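Local coordinates for protein glycerol-3-phosphate dehydrogenase [NAD(+)] 1 (Saccharomyces cerevisiae, PDB 4FGW) that catalyses the NAD-dependent interconversion of dihydroxyacetone phosphate and sn-glycerol 3-phosphate, driving glycerol production during hyperosmotic stress, at residues K211-D214 with H215-K219; Y200-P203 with K204-G208; A297-A300 with D301-T305; E331-G335 with Q336-G340. All blocks are in the same frame, centred on the assembly; numbering follows the deposited sequence.

Contact 1: residues K211-D214 with H215-K219; sequences KDVD and HKVLK
Asp-214 is the N-cap of helix 215-222, the helix of the beta-alpha-beta crossover from strand 194-199 to strand 227-232. The residues after it make the first turn of the helix. His-215 holds its CB against Asp-214 C, while its ring NE2 hydrogen-bonds Tyr-200 O, in the loop after strand 194-199. Lys-216 adds its CB, 3.5 Å from Asp-214 OD1, and its bent chain then runs off to the outside. Val-217 gives the capping bond: its N donates to Asp-214 OD1 at 3.1 Å, nearly along the C-O axis of the carboxylate. With CG of Asp-214 between its own N and carbonyl carbon (chi1 49°), OD1 is within bonding distance of Val-217 N. An alanine here would remove the carboxylate and would probably leave Val-217 N without its capping acceptor. Val-217 also brings CG1 to 3.8 Å from Val-213 CB. Leu-218 crosses Val-213 at about a right angle and meets its CG2 with CG. Its backbone closes the first helical bond, Leu-218 N to Asp-214 O, at 3.2 Å and an N-H...O angle of 163°.

Contact 2: residues Y200-P203 with K204-G208; sequences YHIP and KDFRG
Pro-203 O accepts a weak hydrogen bond from Phe-206 N, 3.5 Å long with an N-H...O angle of 155°. The same oxygen lies 3.2 Å from Phe-206 CB. The side chains meet beside this bond. Ile-202 puts its CG2 methyl over one face of the Phe-206 ring, 4.0 Å from the ring centroid and 23° off the normal. This is a CH-pi contact, shifted toward the CB end of the ring, and the closest atom is Phe-206 CG at 3.7 Å from Ile-202 CG2. Both partners are set up for it by their first torsions. CG of Phe-206 is anti to its own N (chi1 -172°), and the CG2 branch of Ile-202 likewise lies opposite its N. Residues 203-206 form a type I beta turn, with Lys-204 and Asp-205 at the two corners, in the loop between strand 194-199 and helix 215-222. Lys-204 folds back through three bends, which bring its NZ to 4.0 Å from Pro-203 CB. Asp-205 points its carboxylate to Arg-146 and forms a salt bridge there through OD2. Pro-203 is buried, packed on Arg-146 and Gln-175, the first residues of strands 146-149 and 175-180. Beyond the turn the chain curls round the ring. Gly-208 N stands 3.7 Å above the face of Phe-206 opposite Ile-202, offset toward the rim. The backbone angles of Gly-208 would jam a CB against the carbonyl O of Arg-207.

Contact 3: residues A297-A300 with D301-T305; sequences AGVA and DLITT
This is a buried contact within helix 296-307, where Ala-297 to Ala-300 pass into Asp-301 to Thr-305 beside the probable active site. Near its start, at 297-300, the helix has a wider, pi-type turn; regular bonds follow. Leu-302 N donates to Gly-298 O at 3.1 Å, in the carbonyl plane. Ile-303 N to Val-299 O and Thr-304 N to Ala-300 O continue the series, the last almost straight at 177°. Asp-301 N lies 4.6 Å from Ala-297 O, too far for the usual helical bond, and a water takes its place. It donates to Ala-297 O at 2.9 Å and to Asp-301 OD2 at 2.7 Å, and so bridges the turn. CB of Asp-301 lies 3.4 Å from Ala-297 O. CG of Asp-301 is anti to Asp-301 N (chi1 -151°), which places OD2 at the water. OD2 also forms a salt bridge with Lys-152, a substrate-binding residue by similarity. On another side of the helix Val-299 and Ile-303 lie side by side and point the same way, with Val-299 CG2 3.9 Å from Ile-303 CD1. Asp-301 O takes two donors, Thr-305 N and Thr-305 OG1, from opposite faces of its plane. Thr-305 OG1 is also bonded to Lys-245, the proposed proton acceptor, so this hydroxyl ties the helix to that lysine. Leu-302 packs on Val-248 of helix 235-257 and on Leu-273 and Ile-276 of helix 261-283. Val-299 and Ala-300 rest on Arg-270 of the second subunit, and Ala-297 N is bonded to Thr-197 on strand 194-199.

Contact 4: residues E331-G335 with Q336-G340; sequences ELLNG and QSAQG
Leu-333 meets Gln-336, Ser-337 and Ala-338 where helix 325-333 ends and the chain turns away from it. Its oxygen faces the turn and takes two weak bonds. Gln-336 N donates to Leu-333 O at 2.9 Å, but the N-H...O angle is only 124°. The second donor is Asn-334 ND2, which reaches Leu-333 O at 2.8 Å, again with a poor angle. The leucine side chain points into the following loop. Its CB lies 3.4 Å from Gln-336 O, and its CD1 touches the next peptide link, 3.5 Å from Ala-338 N. The same methyl meets Ala-338 CB at 3.9 Å. To get there Leu-333 takes a first torsion of -29°, well off a staggered position, which suggests some strain. Asn-334 is the first residue to leave the helix, with positive phi. Its angles and those of Gly-335 come close to a type II' beta turn over residues 333-336. Gly-335 is the second corner and passes the chain to Gln-336. Gln-336 sets its CB 3.3 Å from Leu-333 O, and the rest of its chain runs out extended toward Arg-310, a substrate- and NAD-binding residue by similarity. The turn thus starts the loop that carries Gln-339, which binds NAD by similarity. Glu-329 of helix 325-333 accepts a bond from Ala-338 N. Leu-333 packs on Val-314 and Ala-338 on Asn-311, both of helix 310-320, and Gly-340 N is bonded to Asn-311 OD1 as helix 340-354 begins.

Along the chain the order is contacts 2, 1, 3, 4. Contacts 2 and 1 share the connection between strands 194-199 and 227-232 of the Rossmann-type sheet. Their centres are about 9 Å apart, and Asp-212 OD1 forms a salt bridge with Arg-207 NE. Contacts 3 and 4 belong to the helical C-terminal region, centres about 20 Å and nearest atoms about 8 Å apart. The centres of contacts 2 and 4 are about 40 Å apart, on opposite sides of the chain's centre. Contact 3 adjoins residues that by similarity serve substrate binding and catalysis; contact 4 holds Gln-339, which binds NAD by similarity, and lies beside Arg-310. Contacts 1 and 2 lie away from these sites.

Contact 1: residues K211-D214 with H215-K219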
ATOM      1  N   LYS A 211      -2.421 -32.944  19.656  1.00115.26           N
ATOM      2  CA  LYS A 211      -1.398 -33.915  19.257  1.00115.78           C
ATOM      3  C   LYS A 211      -0.426 -33.308  18.246  1.00112.65           C
ATOM      4  O   LYS A 211       0.768 -33.608  18.286  1.00112.85           O
ATOM      5  CB  LYS A 211      -2.053 -35.185  18.676  1.00122.11           C
ATOM      6  CG  LYS A 211      -2.923 -35.954  19.664  1.00135.54           C
ATOM      7  CD  LYS A 211      -3.759 -37.027  18.973  1.00144.92           C
ATOM      8  CE  LYS A 211      -4.790 -37.647  19.890  1.00152.89           C
ATOM      9  NZ  LYS A 211      -4.169 -38.439  20.986  1.00162.85           N
ATOM     10  N   ASP A 212      -0.940 -32.452  17.346  1.00103.55           N
ATOM     11  CA  ASP A 212      -0.150 -31.774  16.318  1.00 97.98           C
ATOM     12  C   ASP A 212      -0.553 -30.304  16.171  1.00 94.60           C
ATOM     13  O   ASP A 212      -1.603 -29.890  16.667  1.00 94.17           O
ATOM     14  CB  ASP A 212      -0.286 -32.508  14.970  1.00100.42           C
ATOM     15  CG  ASP A 212       0.923 -32.426  14.052  1.00 99.42           C
ATOM     16  OD1 ASP A 212       1.068 -33.308  13.188  1.00 99.60           O
ATOM     17  OD2 ASP A 212       1.719 -31.469  14.194  1.00100.08           O
ATOM     18  N   VAL A 213       0.292 -29.521  15.483  1.00 85.79           N
ATOM     19  CA  VAL A 213       0.052 -28.106  15.241  1.00 80.49           C
ATOM     20  C   VAL A 213      -0.727 -27.844  13.950  1.00 82.84           C
ATOM     21  O   VAL A 213      -0.425 -28.416  12.899  1.00 83.18           O
ATOM     22  CB  VAL A 213       1.260 -27.138  15.508  1.00 80.39           C
ATOM     23  CG1 VAL A 213       2.533 -27.883  15.904  1.00 81.75           C
ATOM     24  CG2 VAL A 213       1.518 -26.164  14.352  1.00 76.23           C
ATOM     25  N   ASP A 214      -1.763 -27.011  14.072  1.00 77.11           N
ATOM     26  CA  ASP A 214      -2.622 -26.545  12.994  1.00 75.36           C
ATOM     27  C   ASP A 214      -2.636 -25.013  13.074  1.00 75.55           C
ATOM     28  O   ASP A 214      -1.880 -24.440  13.866  1.00 73.70           O
ATOM     29  CB  ASP A 214      -4.044 -27.158  13.100  1.00 80.23           C
ATOM     30  CG  ASP A 214      -4.739 -27.086  14.455  1.00 92.25           C
ATOM     31  OD1 ASP A 214      -4.392 -26.190  15.260  1.00 92.36           O
ATOM     32  OD2 ASP A 214      -5.661 -27.900  14.694  1.00 98.68           O
ATOM     33  N   HIS A 215      -3.481 -24.350  12.274  1.00 70.95           N
ATOM     34  CA  HIS A 215      -3.568 -22.890  12.264  1.00 67.16           C
ATOM     35  C   HIS A 215      -4.139 -22.298  13.544  1.00 71.38           C
ATOM     36  O   HIS A 215      -3.791 -21.171  13.887  1.00 69.47           O
ATOM     37  CB  HIS A 215      -4.304 -22.396  11.016  1.00 66.49           C
ATOM     38  CG  HIS A 215      -3.541 -22.630   9.748  1.00 69.28           C
ATOM     39  ND1 HIS A 215      -4.098 -22.351   8.518  1.00 70.73           N
ATOM     40  CD2 HIS A 215      -2.284 -23.099   9.562  1.00 70.83           C
ATOM     41  CE1 HIS A 215      -3.174 -22.670   7.627  1.00 70.01           C
ATOM     42  NE2 HIS A 215      -2.066 -23.124   8.211  1.00 70.51           N
ATOM     43  N   LYS A 216      -4.975 -23.065  14.266  1.00 70.97           N
ATOM     44  CA  LYS A 216      -5.571 -22.660  15.542  1.00 71.47           C
ATOM     45  C   LYS A 216      -4.490 -22.561  16.626  1.00 73.80           C
ATOM     46  O   LYS A 216      -4.476 -21.592  17.387  1.00 71.41           O
ATOM     47  CB  LYS A 216      -6.685 -23.637  15.967  1.00 77.99           C
ATOM     48  CG  LYS A 216      -7.978 -23.500  15.159  1.00 92.31           C
ATOM     49  CD  LYS A 216      -9.227 -23.469  16.044  1.00107.17           C
ATOM     50  CE  LYS A 216      -9.812 -24.832  16.343  1.00123.52           C
ATOM     51  NZ  LYS A 216     -11.070 -24.729  17.134  1.00135.58           N
ATOM     52  N   VAL A 217      -3.578 -23.563  16.675  1.00 71.82           N
ATOM     53  CA  VAL A 217      -2.455 -23.638  17.616  1.00 71.72           C
ATOM     54  C   VAL A 217      -1.493 -22.458  17.358  1.00 72.01           C
ATOM     55  O   VAL A 217      -1.094 -21.777  18.307  1.00 70.80           O
ATOM     56  CB  VAL A 217      -1.767 -25.033  17.570  1.00 78.10           C
ATOM     57  CG1 VAL A 217      -0.399 -25.019  18.242  1.00 77.67           C
ATOM     58  CG2 VAL A 217      -2.658 -26.106  18.199  1.00 82.12           C
ATOM     59  N   LEU A 218      -1.183 -22.189  16.069  1.00 66.06           N
ATOM     60  CA  LEU A 218      -0.309 -21.092  15.636  1.00 62.31           C
ATOM     61  C   LEU A 218      -0.903 -19.717  15.915  1.00 63.63           C
ATOM     62  O   LEU A 218      -0.153 -18.799  16.245  1.00 61.89           O
ATOM     63  CB  LEU A 218       0.091 -21.224  14.157  1.00 60.82           C
ATOM     64  CG  LEU A 218       0.979 -22.427  13.811  1.00 67.03           C
ATOM     65  CD1 LEU A 218       1.082 -22.597  12.333  1.00 66.60           C
ATOM     66  CD2 LEU A 218       2.369 -22.314  14.436  1.00 67.02           C
ATOM     67  N   LYS A 219      -2.239 -19.581  15.806  1.00 59.90           N
ATOM     68  CA  LYS A 219      -2.958 -18.345  16.119  1.00 58.26           C
ATOM     69  C   LYS A 219      -2.862 -18.086  17.615  1.00 63.70           C
ATOM     70  O   LYS A 219      -2.539 -16.975  18.010  1.00 63.74           O
ATOM     71  CB  LYS A 219      -4.435 -18.419  15.667  1.00 61.73           C
ATOM     72  CG  LYS A 219      -5.269 -17.162  15.971  1.00 69.78           C
ATOM     73  CD  LYS A 219      -5.179 -16.082  14.897  1.00 69.87           C
ATOM     74  CE  LYS A 219      -6.147 -14.953  15.170  1.00 70.56           C
ATOM     75  NZ  LYS A 219      -6.491 -14.208  13.925  1.00 76.14           N
TER

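Contact 2: residues Y200-P203 with K204-G208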
ATOM      1  N   TYR A 200       1.960 -21.488   7.303  1.00 59.74           N
ATOM      2  CA  TYR A 200       2.309 -22.887   7.565  1.00 62.30           C
ATOM      3  C   TYR A 200       1.406 -23.812   6.760  1.00 69.09           C
ATOM      4  O   TYR A 200       0.178 -23.692   6.819  1.00 67.56           O
ATOM      5  CB  TYR A 200       2.175 -23.175   9.076  1.00 63.40           C
ATOM      6  CG  TYR A 200       2.511 -24.579   9.520  1.00 67.69           C
ATOM      7  CD1 TYR A 200       3.823 -24.943   9.814  1.00 70.22           C
ATOM      8  CD2 TYR A 200       1.509 -25.518   9.747  1.00 70.76           C
ATOM      9  CE1 TYR A 200       4.134 -26.225  10.263  1.00 74.07           C
ATOM     10  CE2 TYR A 200       1.807 -26.803  10.198  1.00 74.63           C
ATOM     11  CZ  TYR A 200       3.123 -27.154  10.451  1.00 81.78           C
ATOM     12  OH  TYR A 200       3.417 -28.423  10.890  1.00 85.12           O
ATOM     13  N   HIS A 201       2.017 -24.719   5.993  1.00 69.32           N
ATOM     14  CA  HIS A 201       1.282 -25.722   5.230  1.00 72.63           C
ATOM     15  C   HIS A 201       1.116 -26.908   6.158  1.00 79.03           C
ATOM     16  O   HIS A 201       2.117 -27.438   6.654  1.00 79.67           O
ATOM     17  CB  HIS A 201       2.048 -26.158   3.965  1.00 75.60           C
ATOM     18  CG  HIS A 201       2.107 -25.112   2.896  1.00 77.47           C
ATOM     19  ND1 HIS A 201       3.299 -24.488   2.562  1.00 78.07           N
ATOM     20  CD2 HIS A 201       1.119 -24.613   2.115  1.00 79.18           C
ATOM     21  CE1 HIS A 201       3.002 -23.635   1.595  1.00 76.43           C
ATOM     22  NE2 HIS A 201       1.700 -23.668   1.296  1.00 77.33           N
ATOM     23  N   ILE A 202      -0.143 -27.296   6.435  1.00 76.64           N
ATOM     24  CA  ILE A 202      -0.441 -28.454   7.276  1.00 79.64           C
ATOM     25  C   ILE A 202       0.111 -29.679   6.529  1.00 88.12           C
ATOM     26  O   ILE A 202      -0.200 -29.848   5.346  1.00 88.87           O
ATOM     27  CB  ILE A 202      -1.957 -28.552   7.619  1.00 83.35           C
ATOM     28  CG1 ILE A 202      -2.359 -27.469   8.634  1.00 79.79           C
ATOM     29  CG2 ILE A 202      -2.338 -29.943   8.147  1.00 88.26           C
ATOM     30  CD1 ILE A 202      -3.358 -26.552   8.126  1.00 87.99           C
ATOM     31  N   PRO A 203       1.010 -30.474   7.159  1.00 87.51           N
ATOM     32  CA  PRO A 203       1.612 -31.608   6.439  1.00 91.42           C
ATOM     33  C   PRO A 203       0.750 -32.868   6.358  1.00101.29           C
ATOM     34  O   PRO A 203      -0.321 -32.943   6.960  1.00101.52           O
ATOM     35  CB  PRO A 203       2.915 -31.851   7.207  1.00 93.17           C
ATOM     36  CG  PRO A 203       2.619 -31.414   8.591  1.00 95.67           C
ATOM     37  CD  PRO A 203       1.528 -30.377   8.540  1.00 88.10           C
ATOM     38  N   LYS A 204       1.239 -33.861   5.599  1.00102.72           N
ATOM     39  CA  LYS A 204       0.623 -35.177   5.406  1.00108.25           C
ATOM     40  C   LYS A 204       0.742 -36.018   6.687  1.00115.73           C
ATOM     41  O   LYS A 204      -0.130 -36.843   6.972  1.00118.77           O
ATOM     42  CB  LYS A 204       1.263 -35.904   4.204  1.00114.35           C
ATOM     43  CG  LYS A 204       2.799 -35.787   4.113  1.00130.71           C
ATOM     44  CD  LYS A 204       3.291 -35.170   2.787  1.00139.06           C
ATOM     45  CE  LYS A 204       3.124 -33.664   2.663  1.00141.75           C
ATOM     46  NZ  LYS A 204       4.101 -32.906   3.492  1.00143.19           N
ATOM     47  N   ASP A 205       1.814 -35.765   7.465  1.00111.63           N
ATOM     48  CA  ASP A 205       2.182 -36.406   8.731  1.00113.81           C
ATOM     49  C   ASP A 205       1.246 -36.001   9.896  1.00115.66           C
ATOM     50  O   ASP A 205       1.317 -36.598  10.975  1.00117.73           O
ATOM     51  CB  ASP A 205       3.656 -36.047   9.048  1.00114.11           C
ATOM     52  CG  ASP A 205       4.270 -36.685  10.287  1.00127.23           C
ATOM     53  OD1 ASP A 205       4.029 -37.889  10.519  1.00133.27           O
ATOM     54  OD2 ASP A 205       5.021 -35.987  11.002  1.00130.36           O
ATOM     55  N   PHE A 206       0.366 -35.008   9.663  1.00108.00           N
ATOM     56  CA  PHE A 206      -0.587 -34.452  10.626  1.00106.31           C
ATOM     57  C   PHE A 206      -1.521 -35.474  11.287  1.00116.32           C
ATOM     58  O   PHE A 206      -1.975 -36.419  10.631  1.00119.58           O
ATOM     59  CB  PHE A 206      -1.390 -33.321   9.961  1.00103.94           C
ATOM     60  CG  PHE A 206      -2.290 -32.510  10.860  1.00103.07           C
ATOM     61  CD1 PHE A 206      -3.670 -32.675  10.822  1.00107.45           C
ATOM     62  CD2 PHE A 206      -1.762 -31.560  11.726  1.00101.42           C
ATOM     63  CE1 PHE A 206      -4.504 -31.911  11.642  1.00106.67           C
ATOM     64  CE2 PHE A 206      -2.596 -30.808  12.557  1.00102.73           C
ATOM     65  CZ  PHE A 206      -3.960 -30.982  12.505  1.00102.60           C
ATOM     66  N   ARG A 207      -1.795 -35.279  12.593  1.00114.09           N
ATOM     67  CA  ARG A 207      -2.713 -36.120  13.370  1.00118.85           C
ATOM     68  C   ARG A 207      -4.029 -35.388  13.671  1.00123.87           C
ATOM     69  O   ARG A 207      -5.073 -35.824  13.184  1.00126.61           O
ATOM     70  CB  ARG A 207      -2.077 -36.783  14.617  1.00120.83           C
ATOM     71  CG  ARG A 207      -0.858 -36.086  15.219  1.00127.54           C
ATOM     72  CD  ARG A 207       0.461 -36.669  14.739  1.00136.90           C
ATOM     73  NE  ARG A 207       1.491 -35.634  14.655  1.00142.83           N
ATOM     74  CZ  ARG A 207       2.415 -35.406  15.584  1.00154.85           C
ATOM     75  NH1 ARG A 207       2.472 -36.162  16.673  1.00146.87           N
ATOM     76  NH2 ARG A 207       3.300 -34.429  15.423  1.00132.47           N
ATOM     77  N   GLY A 208      -3.970 -34.280  14.419  1.00117.87           N
ATOM     78  CA  GLY A 208      -5.148 -33.471  14.721  1.00117.08           C
ATOM     79  C   GLY A 208      -5.550 -33.330  16.173  1.00124.18           C
ATOM     80  O   GLY A 208      -5.836 -34.330  16.833  1.00129.77           O
TER

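Contact 3: residues A297-A300 with D301-T305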
ATOM      1  N   ALA A 297       2.698  -9.338   5.823  1.00 41.83           N
ATOM      2  CA  ALA A 297       3.941  -9.734   5.168  1.00 42.42           C
ATOM      3  C   ALA A 297       4.072  -9.114   3.773  1.00 47.18           C
ATOM      4  O   ALA A 297       5.186  -8.802   3.360  1.00 48.16           O
ATOM      5  CB  ALA A 297       3.997 -11.239   5.066  1.00 44.59           C
ATOM      6  N   GLY A 298       2.937  -8.920   3.095  1.00 42.65           N
ATOM      7  CA  GLY A 298       2.865  -8.337   1.765  1.00 41.90           C
ATOM      8  C   GLY A 298       2.834  -6.826   1.770  1.00 42.47           C
ATOM      9  O   GLY A 298       3.817  -6.190   2.155  1.00 40.64           O
ATOM     10  N   VAL A 299       1.687  -6.258   1.349  1.00 38.31           N
ATOM     11  CA  VAL A 299       1.414  -4.824   1.214  1.00 37.15           C
ATOM     12  C   VAL A 299       1.847  -3.948   2.420  1.00 40.49           C
ATOM     13  O   VAL A 299       2.511  -2.923   2.216  1.00 39.96           O
ATOM     14  CB  VAL A 299      -0.050  -4.563   0.736  1.00 40.99           C
ATOM     15  CG1 VAL A 299      -1.083  -4.867   1.828  1.00 39.90           C
ATOM     16  CG2 VAL A 299      -0.221  -3.139   0.210  1.00 40.63           C
ATOM     17  N   ALA A 300       1.491  -4.357   3.657  1.00 36.30           N
ATOM     18  CA  ALA A 300       1.819  -3.590   4.870  1.00 36.09           C
ATOM     19  C   ALA A 300       3.339  -3.485   5.076  1.00 41.84           C
ATOM     20  O   ALA A 300       3.849  -2.389   5.344  1.00 42.61           O
ATOM     21  CB  ALA A 300       1.149  -4.207   6.094  1.00 36.38           C
ATOM     22  N   ASP A 301       4.066  -4.599   4.871  1.00 37.52           N
ATOM     23  CA  ASP A 301       5.516  -4.582   5.012  1.00 37.52           C
ATOM     24  C   ASP A 301       6.179  -3.710   3.956  1.00 42.47           C
ATOM     25  O   ASP A 301       7.145  -3.005   4.258  1.00 42.67           O
ATOM     26  CB  ASP A 301       6.108  -5.991   5.072  1.00 39.33           C
ATOM     27  CG  ASP A 301       7.384  -6.056   5.885  1.00 43.72           C
ATOM     28  OD1 ASP A 301       7.747  -5.040   6.500  1.00 43.34           O
ATOM     29  OD2 ASP A 301       8.019  -7.125   5.905  1.00 52.14           O
ATOM     30  N   LEU A 302       5.614  -3.709   2.739  1.00 39.09           N
ATOM     31  CA  LEU A 302       6.071  -2.851   1.649  1.00 39.41           C
ATOM     32  C   LEU A 302       5.863  -1.363   2.022  1.00 43.06           C
ATOM     33  O   LEU A 302       6.790  -0.566   1.897  1.00 43.32           O
ATOM     34  CB  LEU A 302       5.312  -3.203   0.355  1.00 39.67           C
ATOM     35  CG  LEU A 302       5.698  -2.417  -0.906  1.00 44.74           C
ATOM     36  CD1 LEU A 302       7.119  -2.768  -1.365  1.00 46.68           C
ATOM     37  CD2 LEU A 302       4.703  -2.654  -2.020  1.00 45.11           C
ATOM     38  N   ILE A 303       4.647  -1.008   2.495  1.00 39.52           N
ATOM     39  CA  ILE A 303       4.292   0.353   2.896  1.00 38.45           C
ATOM     40  C   ILE A 303       5.247   0.899   3.964  1.00 41.80           C
ATOM     41  O   ILE A 303       5.836   1.957   3.757  1.00 43.28           O
ATOM     42  CB  ILE A 303       2.782   0.482   3.285  1.00 39.88           C
ATOM     43  CG1 ILE A 303       1.885   0.291   2.041  1.00 39.28           C
ATOM     44  CG2 ILE A 303       2.489   1.849   3.968  1.00 38.98           C
ATOM     45  CD1 ILE A 303       0.358   0.069   2.333  1.00 34.64           C
ATOM     46  N   THR A 304       5.425   0.172   5.074  1.00 37.19           N
ATOM     47  CA  THR A 304       6.312   0.603   6.159  1.00 37.52           C
ATOM     48  C   THR A 304       7.765   0.809   5.732  1.00 43.61           C
ATOM     49  O   THR A 304       8.390   1.787   6.150  1.00 45.32           O
ATOM     50  CB  THR A 304       6.122  -0.247   7.428  1.00 44.99           C
ATOM     51  OG1 THR A 304       6.687   0.463   8.534  1.00 45.63           O
ATOM     52  CG2 THR A 304       6.749  -1.656   7.332  1.00 46.56           C
ATOM     53  N   THR A 305       8.282  -0.103   4.887  1.00 39.55           N
ATOM     54  CA  THR A 305       9.651  -0.086   4.376  1.00 40.97           C
ATOM     55  C   THR A 305       9.879   1.121   3.467  1.00 45.99           C
ATOM     56  O   THR A 305      10.896   1.798   3.588  1.00 47.49           O
ATOM     57  CB  THR A 305       9.982  -1.432   3.718  1.00 49.10           C
ATOM     58  OG1 THR A 305       9.713  -2.478   4.656  1.00 45.43           O
ATOM     59  CG2 THR A 305      11.430  -1.517   3.254  1.00 51.84           C
TER
HETATM   60  O   HOH W   1       7.388  -9.571   5.018  1.00 49.97           O

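Contact 4: residues E331-G335 with Q336-G340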
ATOM      1  N   GLU A 331      27.706   7.033   5.220  1.00110.58           N
ATOM      2  CA  GLU A 331      27.309   8.341   5.745  1.00111.52           C
ATOM      3  C   GLU A 331      26.125   8.307   6.716  1.00113.75           C
ATOM      4  O   GLU A 331      26.098   9.102   7.658  1.00114.12           O
ATOM      5  CB  GLU A 331      27.033   9.330   4.598  1.00113.97           C
ATOM      6  CG  GLU A 331      27.249  10.783   4.986  1.00127.46           C
ATOM      7  CD  GLU A 331      26.811  11.796   3.949  1.00148.51           C
ATOM      8  OE1 GLU A 331      25.704  12.361   4.100  1.00137.77           O
ATOM      9  OE2 GLU A 331      27.583  12.040   2.993  1.00146.92           O
ATOM     10  N   LEU A 332      25.151   7.411   6.492  1.00108.27           N
ATOM     11  CA  LEU A 332      23.962   7.350   7.343  1.00105.57           C
ATOM     12  C   LEU A 332      23.897   6.139   8.265  1.00110.00           C
ATOM     13  O   LEU A 332      23.637   6.307   9.458  1.00108.89           O
ATOM     14  CB  LEU A 332      22.658   7.425   6.507  1.00102.69           C
ATOM     15  CG  LEU A 332      22.516   8.533   5.459  1.00108.58           C
ATOM     16  CD1 LEU A 332      21.572   8.104   4.356  1.00106.30           C
ATOM     17  CD2 LEU A 332      22.048   9.841   6.083  1.00111.27           C
ATOM     18  N   LEU A 333      24.082   4.924   7.715  1.00107.67           N
ATOM     19  CA  LEU A 333      23.906   3.678   8.465  1.00106.63           C
ATOM     20  C   LEU A 333      25.085   3.214   9.318  1.00114.67           C
ATOM     21  O   LEU A 333      24.941   2.239  10.064  1.00113.86           O
ATOM     22  CB  LEU A 333      23.398   2.529   7.559  1.00104.60           C
ATOM     23  CG  LEU A 333      22.523   2.856   6.332  1.00107.62           C
ATOM     24  CD1 LEU A 333      22.249   1.603   5.535  1.00106.79           C
ATOM     25  CD2 LEU A 333      21.203   3.500   6.727  1.00106.92           C
ATOM     26  N   ASN A 334      26.228   3.922   9.237  1.00115.10           N
ATOM     27  CA  ASN A 334      27.480   3.618   9.940  1.00118.25           C
ATOM     28  C   ASN A 334      27.919   2.129   9.890  1.00121.45           C
ATOM     29  O   ASN A 334      28.469   1.711   8.870  1.00122.49           O
ATOM     30  CB  ASN A 334      27.608   4.335  11.316  1.00121.23           C
ATOM     31  CG  ASN A 334      26.975   3.683  12.534  1.00140.82           C
ATOM     32  OD1 ASN A 334      27.631   3.487  13.565  1.00136.13           O
ATOM     33  ND2 ASN A 334      25.691   3.366  12.472  1.00127.91           N
ATOM     34  N   GLY A 335      27.610   1.346  10.924  1.00115.62           N
ATOM     35  CA  GLY A 335      27.955  -0.071  10.987  1.00114.94           C
ATOM     36  C   GLY A 335      26.833  -0.994  10.559  1.00113.32           C
ATOM     37  O   GLY A 335      26.762  -2.134  11.026  1.00112.83           O
ATOM     38  N   GLN A 336      25.947  -0.505   9.669  1.00105.58           N
ATOM     39  CA  GLN A 336      24.790  -1.243   9.153  1.00100.83           C
ATOM     40  C   GLN A 336      24.683  -1.159   7.627  1.00100.62           C
ATOM     41  O   GLN A 336      25.221  -0.230   7.017  1.00102.60           O
ATOM     42  CB  GLN A 336      23.493  -0.749   9.807  1.00 99.29           C
ATOM     43  CG  GLN A 336      23.233  -1.341  11.181  1.00119.35           C
ATOM     44  CD  GLN A 336      21.852  -0.976  11.660  1.00139.40           C
ATOM     45  OE1 GLN A 336      20.855  -1.616  11.305  1.00132.09           O
ATOM     46  NE2 GLN A 336      21.762   0.083  12.450  1.00133.09           N
ATOM     47  N   SER A 337      23.982  -2.130   7.014  1.00 91.44           N
ATOM     48  CA  SER A 337      23.816  -2.192   5.563  1.00 89.31           C
ATOM     49  C   SER A 337      22.364  -2.105   5.095  1.00 85.09           C
ATOM     50  O   SER A 337      21.458  -2.577   5.784  1.00 82.34           O
ATOM     51  CB  SER A 337      24.455  -3.464   5.013  1.00 94.54           C
ATOM     52  OG  SER A 337      25.825  -3.558   5.370  1.00106.81           O
ATOM     53  N   ALA A 338      22.156  -1.517   3.904  1.00 78.07           N
ATOM     54  CA  ALA A 338      20.854  -1.447   3.247  1.00 73.26           C
ATOM     55  C   ALA A 338      20.793  -2.700   2.370  1.00 75.00           C
ATOM     56  O   ALA A 338      21.387  -2.745   1.293  1.00 76.99           O
ATOM     57  CB  ALA A 338      20.737  -0.180   2.408  1.00 74.23           C
ATOM     58  N   GLN A 339      20.110  -3.730   2.859  1.00 68.37           N
ATOM     59  CA  GLN A 339      20.088  -5.029   2.191  1.00 68.08           C
ATOM     60  C   GLN A 339      19.715  -4.937   0.714  1.00 72.12           C
ATOM     61  O   GLN A 339      20.314  -5.603  -0.132  1.00 73.75           O
ATOM     62  CB  GLN A 339      19.133  -5.984   2.913  1.00 67.23           C
ATOM     63  CG  GLN A 339      19.741  -7.338   3.242  1.00 80.39           C
ATOM     64  CD  GLN A 339      20.394  -7.992   2.041  1.00 85.98           C
ATOM     65  OE1 GLN A 339      19.730  -8.656   1.244  1.00 66.46           O
ATOM     66  NE2 GLN A 339      21.702  -7.805   1.904  1.00 90.17           N
ATOM     67  N   GLY A 340      18.718  -4.114   0.416  1.00 66.17           N
ATOM     68  CA  GLY A 340      18.195  -3.972  -0.944  1.00 66.06           C
ATOM     69  C   GLY A 340      19.254  -3.767  -2.016  1.00 73.22           C
ATOM     70  O   GLY A 340      19.030  -4.109  -3.181  1.00 74.56           O
TER